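PDB 3DJE: fructosyl amine: oxygen oxidoreductase from Aspergillus fumigatus, which probably oxidises fructosyl amino acids with the help of bound FAD, removing the sugar from glycated amines as a deglycating amadoriase. Local coordinates for residues A[2-13]-A[208-217]; A[20-30]-A[371-382]. All coordinates share one frame; numbering follows the deposited sequence.

Contact 1: A[2-13]-A[208-217]; sequences AVTKSSSLLIVG and WRAERTFLCA. With FAD (flavin-adenine dinucleotide), chain C.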
loop_
_atom_site.group_PDB
_atom_site.type_symbol
_atom_site.label_atom_id
_atom_site.label_comp_id
_atom_site.label_asym_id
_atom_site.label_seq_id
_atom_site.Cartn_x
_atom_site.Cartn_y
_atom_site.Cartn_z
ATOM N N ALA A 2 7.871 20.620 23.154
ATOM C CA ALA A 2 8.579 21.936 23.108
ATOM C C ALA A 2 8.957 22.342 21.673
ATOM O O ALA A 2 9.820 23.200 21.459
ATOM C CB ALA A 2 9.809 21.911 24.014
ATOM N N VAL A 3 8.296 21.721 20.699
ATOM C CA VAL A 3 8.474 22.066 19.291
ATOM C C VAL A 3 7.826 23.439 19.053
ATOM O O VAL A 3 6.823 23.767 19.688
ATOM C CB VAL A 3 7.837 20.956 18.389
ATOM C CG1 VAL A 3 7.942 21.286 16.920
ATOM C CG2 VAL A 3 8.501 19.603 18.660
ATOM N N THR A 4 8.422 24.264 18.193
ATOM C CA THR A 4 7.716 25.432 17.670
ATOM C C THR A 4 7.350 25.101 16.230
ATOM O O THR A 4 7.780 24.073 15.699
ATOM C CB THR A 4 8.544 26.748 17.701
ATOM O OG1 THR A 4 9.558 26.720 16.694
ATOM C CG2 THR A 4 9.197 26.978 19.069
ATOM N N LYS A 5 6.585 25.977 15.593
ATOM C CA LYS A 5 6.213 25.744 14.194
ATOM C C LYS A 5 7.422 25.806 13.255
ATOM O O LYS A 5 7.358 25.303 12.142
ATOM C CB LYS A 5 5.127 26.722 13.735
ATOM C CG LYS A 5 3.812 26.585 14.494
ATOM C CD LYS A 5 3.102 25.266 14.194
ATOM C CE LYS A 5 1.727 25.269 14.808
ATOM N NZ LYS A 5 1.144 23.932 14.787
ATOM N N SER A 6 8.512 26.436 13.698
ATOM C CA SER A 6 9.707 26.547 12.866
ATOM C C SER A 6 10.815 25.561 13.281
ATOM O O SER A 6 11.920 25.610 12.741
ATOM C CB SER A 6 10.226 27.983 12.867
ATOM O OG SER A 6 10.636 28.346 14.165
ATOM N N SER A 7 10.509 24.674 14.220
ATOM C CA SER A 7 11.452 23.607 14.590
ATOM C C SER A 7 11.811 22.759 13.380
ATOM O O SER A 7 10.955 22.447 12.562
ATOM C CB SER A 7 10.863 22.678 15.648
ATOM O OG SER A 7 10.739 23.316 16.901
ATOM N N SER A 8 13.077 22.361 13.289
ATOM C CA SER A 8 13.514 21.465 12.214
ATOM C C SER A 8 12.892 20.075 12.375
ATOM O O SER A 8 13.139 19.385 13.372
ATOM C CB SER A 8 15.042 21.365 12.172
ATOM O OG SER A 8 15.448 20.407 11.205
ATOM N N LEU A 9 12.077 19.690 11.393
ATOM C CA LEU A 9 11.439 18.369 11.368
ATOM C C LEU A 9 11.945 17.620 10.149
ATOM O O LEU A 9 12.057 18.196 9.065
ATOM C CB LEU A 9 9.910 18.484 11.310
ATOM C CG LEU A 9 9.253 19.363 12.375
ATOM C CD1 LEU A 9 7.741 19.363 12.141
ATOM C CD2 LEU A 9 9.558 18.806 13.751
ATOM N N LEU A 10 12.252 16.343 10.334
ATOM C CA LEU A 10 12.834 15.534 9.269
ATOM C C LEU A 10 11.961 14.330 9.021
ATOM O O LEU A 10 11.579 13.646 9.974
ATOM C CB LEU A 10 14.220 15.063 9.687
ATOM C CG LEU A 10 15.041 14.329 8.629
ATOM C CD1 LEU A 10 15.341 15.236 7.436
ATOM C CD2 LEU A 10 16.340 13.844 9.254
ATOM N N ILE A 11 11.616 14.084 7.754
ATOM C CA ILE A 11 10.854 12.885 7.405
ATOM C C ILE A 11 11.727 11.983 6.557
ATOM O O ILE A 11 12.248 12.425 5.519
ATOM C CB ILE A 11 9.568 13.215 6.625
ATOM C CG1 ILE A 11 8.662 14.113 7.468
ATOM C CG2 ILE A 11 8.839 11.927 6.192
ATOM C CD1 ILE A 11 7.528 14.707 6.679
ATOM N N VAL A 12 11.911 10.742 7.008
ATOM C CA VAL A 12 12.664 9.742 6.235
ATOM C C VAL A 12 11.687 8.937 5.387
ATOM O O VAL A 12 10.915 8.118 5.912
ATOM C CB VAL A 12 13.510 8.809 7.147
ATOM C CG1 VAL A 12 14.253 7.704 6.306
ATOM C CG2 VAL A 12 14.511 9.612 7.962
ATOM N N GLY A 13 11.710 9.211 4.084
ATOM C CA GLY A 13 10.823 8.584 3.113
ATOM C C GLY A 13 9.766 9.537 2.579
ATOM O O GLY A 13 8.973 10.090 3.346
ATOM N N TRP A 208 21.883 15.668 8.784
ATOM C CA TRP A 208 20.597 16.356 8.832
ATOM C C TRP A 208 20.066 16.283 10.253
ATOM O O TRP A 208 19.442 15.302 10.629
ATOM C CB TRP A 208 19.586 15.710 7.883
ATOM C CG TRP A 208 19.932 15.856 6.445
ATOM C CD1 TRP A 208 20.661 14.979 5.684
ATOM C CD2 TRP A 208 19.559 16.925 5.580
ATOM N NE1 TRP A 208 20.761 15.445 4.396
ATOM C CE2 TRP A 208 20.110 16.643 4.304
ATOM C CE3 TRP A 208 18.822 18.108 5.758
ATOM C CZ2 TRP A 208 19.931 17.497 3.198
ATOM C CZ3 TRP A 208 18.652 18.968 4.663
ATOM C CH2 TRP A 208 19.211 18.651 3.399
ATOM N N ARG A 209 20.338 17.317 11.043
ATOM C CA ARG A 209 19.885 17.320 12.440
ATOM C C ARG A 209 18.470 17.871 12.512
ATOM O O ARG A 209 18.139 18.817 11.802
ATOM C CB ARG A 209 20.847 18.133 13.318
ATOM C CG ARG A 209 22.230 17.507 13.387
ATOM C CD ARG A 209 23.131 18.131 14.436
ATOM N NE ARG A 209 24.358 17.353 14.591
ATOM C CZ ARG A 209 24.530 16.369 15.474
ATOM N NH1 ARG A 209 23.561 16.028 16.320
ATOM N NH2 ARG A 209 25.693 15.727 15.516
ATOM N N ALA A 210 17.641 17.280 13.374
ATOM C CA ALA A 210 16.257 17.696 13.504
ATOM C C ALA A 210 15.766 17.542 14.923
ATOM O O ALA A 210 16.209 16.657 15.640
ATOM C CB ALA A 210 15.387 16.886 12.574
ATOM N N GLU A 211 14.842 18.425 15.309
ATOM C CA GLU A 211 14.174 18.330 16.596
ATOM C C GLU A 211 13.283 17.088 16.728
ATOM O O GLU A 211 13.150 16.519 17.811
ATOM C CB GLU A 211 13.371 19.611 16.846
ATOM C CG GLU A 211 14.227 20.852 17.067
ATOM C CD GLU A 211 13.425 21.991 17.703
ATOM O OE1 GLU A 211 12.532 21.698 18.529
ATOM O OE2 GLU A 211 13.671 23.175 17.369
ATOM N N ARG A 212 12.639 16.696 15.624
ATOM C CA ARG A 212 11.896 15.432 15.544
ATOM C C ARG A 212 12.175 14.796 14.192
ATOM O O ARG A 212 12.313 15.507 13.196
ATOM C CB ARG A 212 10.375 15.656 15.647
ATOM C CG ARG A 212 9.906 16.222 16.993
ATOM C CD ARG A 212 10.062 15.217 18.116
ATOM N NE ARG A 212 9.464 15.701 19.359
ATOM C CZ ARG A 212 10.047 16.569 20.186
ATOM N NH1 ARG A 212 11.260 17.048 19.928
ATOM N NH2 ARG A 212 9.412 16.960 21.285
ATOM N N THR A 213 12.282 13.473 14.190
ATOM C CA THR A 213 12.482 12.669 12.982
ATOM C C THR A 213 11.319 11.698 12.858
ATOM O O THR A 213 11.005 10.986 13.819
ATOM C CB THR A 213 13.820 11.880 13.076
ATOM O OG1 THR A 213 14.921 12.795 13.206
ATOM C CG2 THR A 213 14.034 10.973 11.871
ATOM N N PHE A 214 10.686 11.677 11.680
ATOM C CA PHE A 214 9.616 10.746 11.368
ATOM C C PHE A 214 10.189 9.662 10.468
ATOM O O PHE A 214 10.780 9.973 9.443
ATOM C CB PHE A 214 8.498 11.439 10.593
ATOM C CG PHE A 214 7.772 12.513 11.371
ATOM C CD1 PHE A 214 6.546 12.244 11.979
ATOM C CD2 PHE A 214 8.299 13.800 11.464
ATOM C CE1 PHE A 214 5.856 13.245 12.681
ATOM C CE2 PHE A 214 7.611 14.803 12.174
ATOM C CZ PHE A 214 6.387 14.514 12.778
ATOM N N LEU A 215 9.985 8.408 10.845
ATOM C CA LEU A 215 10.442 7.292 10.032
ATOM C C LEU A 215 9.257 6.749 9.227
ATOM O O LEU A 215 8.351 6.126 9.780
ATOM C CB LEU A 215 11.090 6.230 10.912
ATOM C CG LEU A 215 11.675 5.009 10.191
ATOM C CD1 LEU A 215 12.682 5.452 9.133
ATOM C CD2 LEU A 215 12.318 4.086 11.204
ATOM N N CYS A 216 9.293 7.016 7.922
ATOM C CA CYS A 216 8.209 6.666 7.003
ATOM C C CYS A 216 8.778 5.975 5.765
ATOM O O CYS A 216 8.391 6.262 4.638
ATOM C CB CYS A 216 7.452 7.934 6.590
ATOM S SG CYS A 216 6.597 8.729 7.950
ATOM N N ALA A 217 9.699 5.046 5.989
ATOM C CA ALA A 217 10.418 4.390 4.907
ATOM C C ALA A 217 9.789 3.071 4.414
ATOM O O ALA A 217 10.438 2.294 3.696
ATOM C CB ALA A 217 11.888 4.188 5.328
HETATM P PA FAD C . 5.996 3.592 0.505
HETATM O O1A FAD C . 4.955 4.382 -0.161
HETATM O O2A FAD C . 6.525 2.377 -0.188
HETATM O O5B FAD C . 7.145 4.632 0.819
HETATM C C5B FAD C . 8.411 4.252 1.365
HETATM C C4B FAD C . 9.414 5.336 0.951
HETATM O O4B FAD C . 10.592 5.018 1.716
HETATM C C3B FAD C . 9.768 5.128 -0.540
HETATM O O3B FAD C . 9.458 6.298 -1.315
HETATM C C2B FAD C . 11.282 4.869 -0.473
HETATM O O2B FAD C . 12.006 5.495 -1.578
HETATM C C1B FAD C . 11.652 5.452 0.920
HETATM N N9A FAD C . 13.013 4.951 1.283
HETATM C C8A FAD C . 13.534 3.719 1.099
HETATM N N7A FAD C . 14.816 3.720 1.519
HETATM C C5A FAD C . 15.098 4.953 1.965
HETATM C C6A FAD C . 16.245 5.554 2.495
HETATM N N6A FAD C . 17.387 4.840 2.629
HETATM N N1A FAD C . 16.190 6.852 2.854
HETATM C C2A FAD C . 15.068 7.568 2.714
HETATM N N3A FAD C . 13.956 7.026 2.207
HETATM C C4A FAD C . 13.955 5.726 1.829
HETATM N N1 FAD C . -3.255 -0.149 -0.465
HETATM C C2 FAD C . -4.568 0.297 -0.601
HETATM O O2 FAD C . -5.079 1.058 0.223
HETATM N N3 FAD C . -5.318 -0.138 -1.694
HETATM C C4 FAD C . -4.796 -1.012 -2.642
HETATM O O4 FAD C . -5.490 -1.374 -3.600
HETATM C C4X FAD C . -3.478 -1.468 -2.482
HETATM N N5 FAD C . -2.928 -2.357 -3.403
HETATM C C5X FAD C . -1.571 -2.661 -3.333
HETATM C C6 FAD C . -0.996 -3.378 -4.379
HETATM C C7 FAD C . 0.365 -3.660 -4.365
HETATM C C7M FAD C . 0.939 -4.474 -5.533
HETATM C C8 FAD C . 1.165 -3.204 -3.319
HETATM C C8M FAD C . 2.692 -3.453 -3.348
HETATM C C9 FAD C . 0.582 -2.467 -2.278
HETATM C C9A FAD C . -0.789 -2.181 -2.286
HETATM N N10 FAD C . -1.405 -1.456 -1.247
HETATM C C10 FAD C . -2.725 -1.029 -1.396
HETATM C "C1'" FAD C . -0.665 -1.129 -0.021
HETATM C "C2'" FAD C . -0.090 0.285 -0.120
HETATM O "O2'" FAD C . 0.455 0.500 -1.440
HETATM C "C3'" FAD C . 0.992 0.461 0.941
HETATM O "O3'" FAD C . 0.497 -0.027 2.206
HETATM C "C4'" FAD C . 1.382 1.931 1.132
HETATM O "O4'" FAD C . 1.578 2.593 -0.117
HETATM C "C5'" FAD C . 2.681 1.995 1.943
HETATM O "O5'" FAD C . 3.033 3.368 2.181
HETATM P P FAD C . 4.397 3.727 2.944
HETATM O O1P FAD C . 4.445 2.974 4.233
HETATM O O2P FAD C . 4.486 5.201 2.932
HETATM O O3P FAD C . 5.561 3.154 1.994
HETATM O O HOH W 1 12.394 25.941 17.089
HETATM O O HOH W 2 14.982 23.385 15.253
#
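L10 and V12 each pair through both backbone N and O with parallel strand 212-215: L10 N donates to R212 O and F214 N to L10 O, V12 N to F214 O at 2.8 Å, and C216 N to V12 O. On one face of the sheet L9 CD2 meets R212 CB at 3.8 Å, and I11 CG1 touches F214 CD2. On the other, L10 CB rests on A210 CB at 3.6 Å, and V12 CG1 lies beside L215 CD1. These are neighbouring central strands of the Rossmann-type FAD-binding domain, and the C-terminal end of strand 9-12 and the turn after 212-215 reach the adenosine: V12 CG1 is 3.7 Å from C2A of FAD, and A217 CA is 3.3 Å from O4B. G13 begins the GxGxxG pattern, its CA 3.7 Å from C216 O and against the adenine. At the other end V3 CG2, set beside its backbone N (chi1 178°), sits over the centre of the R212 guanidinium, 3.7 Å from CZ. R212 NH1 donates to E211 O at 2.9 Å, in the guanidinium plane but well above the carbonyl plane, while a water bridges S8 N and E211 OE2.

Contact 2: A[20-30]-A[371-382]; sequences STALHLARRGY and PSIGNLIVDAME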
loop_
_atom_site.group_PDB
_atom_site.type_symbol
_atom_site.label_atom_id
_atom_site.label_comp_id
_atom_site.label_asym_id
_atom_site.label_seq_id
_atom_site.Cartn_x
_atom_site.Cartn_y
_atom_site.Cartn_z
ATOM N N SER A 20 2.076 12.141 3.050
ATOM C CA SER A 20 0.885 12.532 3.827
ATOM C C SER A 20 1.297 13.357 5.057
ATOM O O SER A 20 0.695 14.413 5.383
ATOM C CB SER A 20 0.102 11.307 4.293
ATOM O OG SER A 20 -1.179 11.723 4.739
ATOM N N THR A 21 2.334 12.873 5.739
ATOM C CA THR A 21 2.853 13.552 6.913
ATOM C C THR A 21 3.373 14.954 6.560
ATOM O O THR A 21 3.071 15.928 7.263
ATOM C CB THR A 21 3.919 12.700 7.619
ATOM O OG1 THR A 21 3.345 11.439 7.986
ATOM C CG2 THR A 21 4.371 13.388 8.900
ATOM N N ALA A 22 4.137 15.056 5.470
ATOM C CA ALA A 22 4.660 16.350 5.015
ATOM C C ALA A 22 3.531 17.344 4.750
ATOM O O ALA A 22 3.576 18.499 5.194
ATOM C CB ALA A 22 5.521 16.160 3.777
ATOM N N LEU A 23 2.501 16.870 4.050
ATOM C CA LEU A 23 1.339 17.688 3.718
ATOM C C LEU A 23 0.640 18.180 4.968
ATOM O O LEU A 23 0.333 19.382 5.087
ATOM C CB LEU A 23 0.370 16.890 2.840
ATOM C CG LEU A 23 -0.918 17.641 2.480
ATOM C CD1 LEU A 23 -0.605 18.895 1.646
ATOM C CD2 LEU A 23 -1.887 16.690 1.753
ATOM N N HIS A 24 0.389 17.264 5.908
ATOM C CA HIS A 24 -0.331 17.637 7.120
ATOM C C HIS A 24 0.482 18.511 8.059
ATOM O O HIS A 24 -0.078 19.417 8.680
ATOM C CB HIS A 24 -0.961 16.423 7.780
ATOM C CG HIS A 24 -2.136 15.915 7.014
ATOM N ND1 HIS A 24 -3.343 16.582 6.995
ATOM C CD2 HIS A 24 -2.280 14.844 6.197
ATOM C CE1 HIS A 24 -4.194 15.921 6.226
ATOM N NE2 HIS A 24 -3.571 14.868 5.724
ATOM N N LEU A 25 1.796 18.316 8.103
ATOM C CA LEU A 25 2.635 19.241 8.876
ATOM C C LEU A 25 2.492 20.646 8.296
ATOM O O LEU A 25 2.311 21.618 9.050
ATOM C CB LEU A 25 4.108 18.823 8.853
ATOM C CG LEU A 25 4.477 17.656 9.765
ATOM C CD1 LEU A 25 5.871 17.132 9.406
ATOM C CD2 LEU A 25 4.422 17.995 11.262
ATOM N N ALA A 26 2.589 20.752 6.967
ATOM C CA ALA A 26 2.497 22.041 6.279
ATOM C C ALA A 26 1.130 22.673 6.534
ATOM O O ALA A 26 1.041 23.869 6.845
ATOM C CB ALA A 26 2.731 21.880 4.780
ATOM N N ARG A 27 0.070 21.873 6.439
ATOM C CA ARG A 27 -1.290 22.413 6.699
ATOM C C ARG A 27 -1.466 22.898 8.124
ATOM O O ARG A 27 -2.252 23.822 8.380
ATOM C CB ARG A 27 -2.373 21.389 6.357
ATOM C CG ARG A 27 -2.492 21.147 4.875
ATOM C CD ARG A 27 -3.600 20.131 4.629
ATOM N NE ARG A 27 -3.921 20.022 3.216
ATOM C CZ ARG A 27 -4.865 19.213 2.731
ATOM N NH1 ARG A 27 -5.572 18.448 3.560
ATOM N NH2 ARG A 27 -5.104 19.178 1.425
ATOM N N ARG A 28 -0.738 22.283 9.047
ATOM C CA ARG A 28 -0.868 22.604 10.458
ATOM C C ARG A 28 0.099 23.705 10.901
ATOM O O ARG A 28 0.179 24.026 12.087
ATOM C CB ARG A 28 -0.801 21.330 11.307
ATOM C CG ARG A 28 -2.063 20.486 11.082
ATOM C CD ARG A 28 -1.932 19.035 11.510
ATOM N NE ARG A 28 -1.810 18.871 12.952
ATOM C CZ ARG A 28 -2.154 17.765 13.609
ATOM N NH1 ARG A 28 -2.673 16.731 12.962
ATOM N NH2 ARG A 28 -1.991 17.698 14.914
ATOM N N GLY A 29 0.789 24.293 9.927
ATOM C CA GLY A 29 1.555 25.519 10.156
ATOM C C GLY A 29 3.050 25.365 10.283
ATOM O O GLY A 29 3.756 26.370 10.428
ATOM N N TYR A 30 3.550 24.131 10.238
ATOM C CA TYR A 30 5.003 23.925 10.368
ATOM C C TYR A 30 5.737 24.423 9.136
ATOM O O TYR A 30 5.294 24.181 8.011
ATOM C CB TYR A 30 5.319 22.467 10.664
ATOM C CG TYR A 30 4.835 22.019 12.024
ATOM C CD1 TYR A 30 5.652 22.165 13.155
ATOM C CD2 TYR A 30 3.566 21.470 12.197
ATOM C CE1 TYR A 30 5.226 21.748 14.406
ATOM C CE2 TYR A 30 3.128 21.041 13.457
ATOM C CZ TYR A 30 3.964 21.192 14.563
ATOM O OH TYR A 30 3.532 20.795 15.819
ATOM N N PRO A 371 -4.925 10.592 2.021
ATOM C CA PRO A 371 -5.458 11.928 2.376
ATOM C C PRO A 371 -5.406 12.292 3.864
ATOM O O PRO A 371 -5.480 13.485 4.182
ATOM C CB PRO A 371 -6.926 11.829 1.949
ATOM C CG PRO A 371 -6.947 10.743 0.903
ATOM C CD PRO A 371 -5.963 9.736 1.413
ATOM N N SER A 372 -5.285 11.293 4.744
ATOM C CA SER A 372 -5.606 11.469 6.164
ATOM C C SER A 372 -4.553 10.983 7.162
ATOM O O SER A 372 -4.493 11.480 8.289
ATOM C CB SER A 372 -6.911 10.734 6.474
ATOM O OG SER A 372 -6.831 9.373 6.056
ATOM N N ILE A 373 -3.762 9.986 6.769
ATOM C CA ILE A 373 -2.893 9.319 7.737
ATOM C C ILE A 373 -1.853 10.288 8.324
ATOM O O ILE A 373 -1.457 10.147 9.480
ATOM C CB ILE A 373 -2.240 8.022 7.135
ATOM C CG1 ILE A 373 -1.849 7.028 8.241
ATOM C CG2 ILE A 373 -1.043 8.383 6.232
ATOM C CD1 ILE A 373 -3.038 6.400 8.977
ATOM N N GLY A 374 -1.412 11.265 7.528
ATOM C CA GLY A 374 -0.491 12.300 8.022
ATOM C C GLY A 374 -1.003 13.003 9.276
ATOM O O GLY A 374 -0.217 13.358 10.162
ATOM N N ASN A 375 -2.316 13.197 9.369
ATOM C CA ASN A 375 -2.887 13.859 10.549
ATOM C C ASN A 375 -2.655 13.031 11.802
ATOM O O ASN A 375 -2.365 13.571 12.880
ATOM C CB ASN A 375 -4.383 14.121 10.358
ATOM C CG ASN A 375 -4.672 15.539 9.903
ATOM O OD1 ASN A 375 -3.887 16.467 10.143
ATOM N ND2 ASN A 375 -5.807 15.714 9.229
ATOM N N LEU A 376 -2.785 11.714 11.653
ATOM C CA LEU A 376 -2.593 10.795 12.769
ATOM C C LEU A 376 -1.108 10.705 13.166
ATOM O O LEU A 376 -0.770 10.636 14.340
ATOM C CB LEU A 376 -3.149 9.412 12.426
ATOM C CG LEU A 376 -3.123 8.374 13.544
ATOM C CD1 LEU A 376 -3.960 8.829 14.776
ATOM C CD2 LEU A 376 -3.606 7.023 12.999
ATOM N N ILE A 377 -0.229 10.749 12.173
ATOM C CA ILE A 377 1.209 10.705 12.429
ATOM C C ILE A 377 1.673 12.009 13.114
ATOM O O ILE A 377 2.496 11.993 14.050
ATOM C CB ILE A 377 2.011 10.422 11.121
ATOM C CG1 ILE A 377 1.669 9.011 10.580
ATOM C CG2 ILE A 377 3.523 10.604 11.364
ATOM C CD1 ILE A 377 2.053 8.775 9.118
ATOM N N VAL A 378 1.136 13.139 12.655
ATOM C CA VAL A 378 1.405 14.430 13.333
ATOM C C VAL A 378 0.823 14.405 14.762
ATOM O O VAL A 378 1.466 14.853 15.704
ATOM C CB VAL A 378 0.932 15.640 12.518
ATOM C CG1 VAL A 378 1.186 16.956 13.290
ATOM C CG2 VAL A 378 1.691 15.700 11.187
ATOM N N ASP A 379 -0.392 13.875 14.918
ATOM C CA ASP A 379 -0.968 13.728 16.250
ATOM C C ASP A 379 -0.043 12.943 17.186
ATOM O O ASP A 379 0.110 13.285 18.356
ATOM C CB ASP A 379 -2.334 13.060 16.171
ATOM C CG ASP A 379 -3.438 14.007 15.702
ATOM O OD1 ASP A 379 -3.230 15.249 15.617
ATOM O OD2 ASP A 379 -4.545 13.489 15.428
ATOM N N ALA A 380 0.587 11.893 16.665
ATOM C CA ALA A 380 1.516 11.112 17.474
ATOM C C ALA A 380 2.677 11.982 17.950
ATOM O O ALA A 380 3.046 11.943 19.123
ATOM C CB ALA A 380 2.012 9.896 16.703
HETATM N N MSE A 381 3.246 12.779 17.048
HETATM C CA MSE A 381 4.340 13.675 17.432
HETATM C C MSE A 381 3.878 14.620 18.533
HETATM O O MSE A 381 4.583 14.823 19.525
HETATM C CB MSE A 381 4.872 14.479 16.241
HETATM C CG MSE A 381 6.105 15.306 16.607
HETATM SE SE MSE A 381 6.506 16.844 15.466
HETATM C CE MSE A 381 4.782 17.734 15.442
ATOM N N GLU A 382 2.678 15.170 18.360
ATOM C CA GLU A 382 2.157 16.200 19.267
ATOM C C GLU A 382 1.515 15.650 20.544
ATOM O O GLU A 382 1.165 16.424 21.442
ATOM C CB GLU A 382 1.167 17.100 18.525
ATOM C CG GLU A 382 1.792 17.903 17.397
ATOM C CD GLU A 382 0.800 18.839 16.714
ATOM O OE1 GLU A 382 -0.412 18.695 16.953
ATOM O OE2 GLU A 382 1.238 19.699 15.918
HETATM O O HOH W 3 -0.842 20.903 14.836
#
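Helices 20-27 and 373-382 cross at -69° with their axes 7.4 Å apart, and T21 and G374 mark the crossing, their CA atoms 3.7 Å from each other. G374, with no side chain, packs its CA against T21 N and H24 CD2, and its CA-H points at S20 O. G374 N donates to S20 OG at 2.8 Å, an oxygen that is also bonded to L370 O. H24 turns the edge of its ring to the turn leading into the second helix: NE2 donates to P371 O at 2.8 Å, the acceptor lying in the ring plane, although the nitrogen stands well above the carbonyl plane. N375 N lies over a face of the same ring.

R28, just past the helix end, carries the polar half. A bend at chi3 (68°) turns its guanidinium across V378, whose CG1 sits over the centre of one face, 3.5 Å from CZ. Around the edge, NH1 and NH2 both grip D379 OD1, NH2 at 2.8 Å; NH1 also donates to N375 OD1, and NH2 forms a second salt bridge with E382 OE1. Several acceptors thus fix the rotation of the group. E382 OE1 also pairs with K384, so the second carboxylate is shared between two cations. Y30 OH donates to E382 OE2 at 2.5 Å, on the anti side of the carboxylate, and a water links R28 NE to that same oxygen. G29, at positive phi, closes the first helix in a Schellman motif and brings Y30 round to E382. On the side facing the sheet, L25 CD2 packs on V378 CG2 at 3.6 Å.

Strands 9-12 and 212-215 lie against the pair, L25 touching L9 and I11 while I377 and M381 (selenomethionine) touch F214; helix 64-83 covers P371 and L376.

The centres of contacts 1 and 2 lie 12 Å apart within the FAD-binding domain. Their segments alternate along the chain: strand 9-12, helix 16-27, strand 212-215, helix 373-382. Contact 1 joins two parallel strands of the nucleotide-binding sheet, and contact 2 crosses the two helices on the face bearing I11 and F214. F214 links the layers, with CD1 3.5 Å from I377 CG2. Near the N-terminus, K5 NZ probably bonds R28 O at 2.9 Å. Distant parts of the sequence thus build one FAD-binding unit, with contact 1 touching the adenosine and contact 2 holding the helix whose first turn carries T16 and W17, which bind FAD.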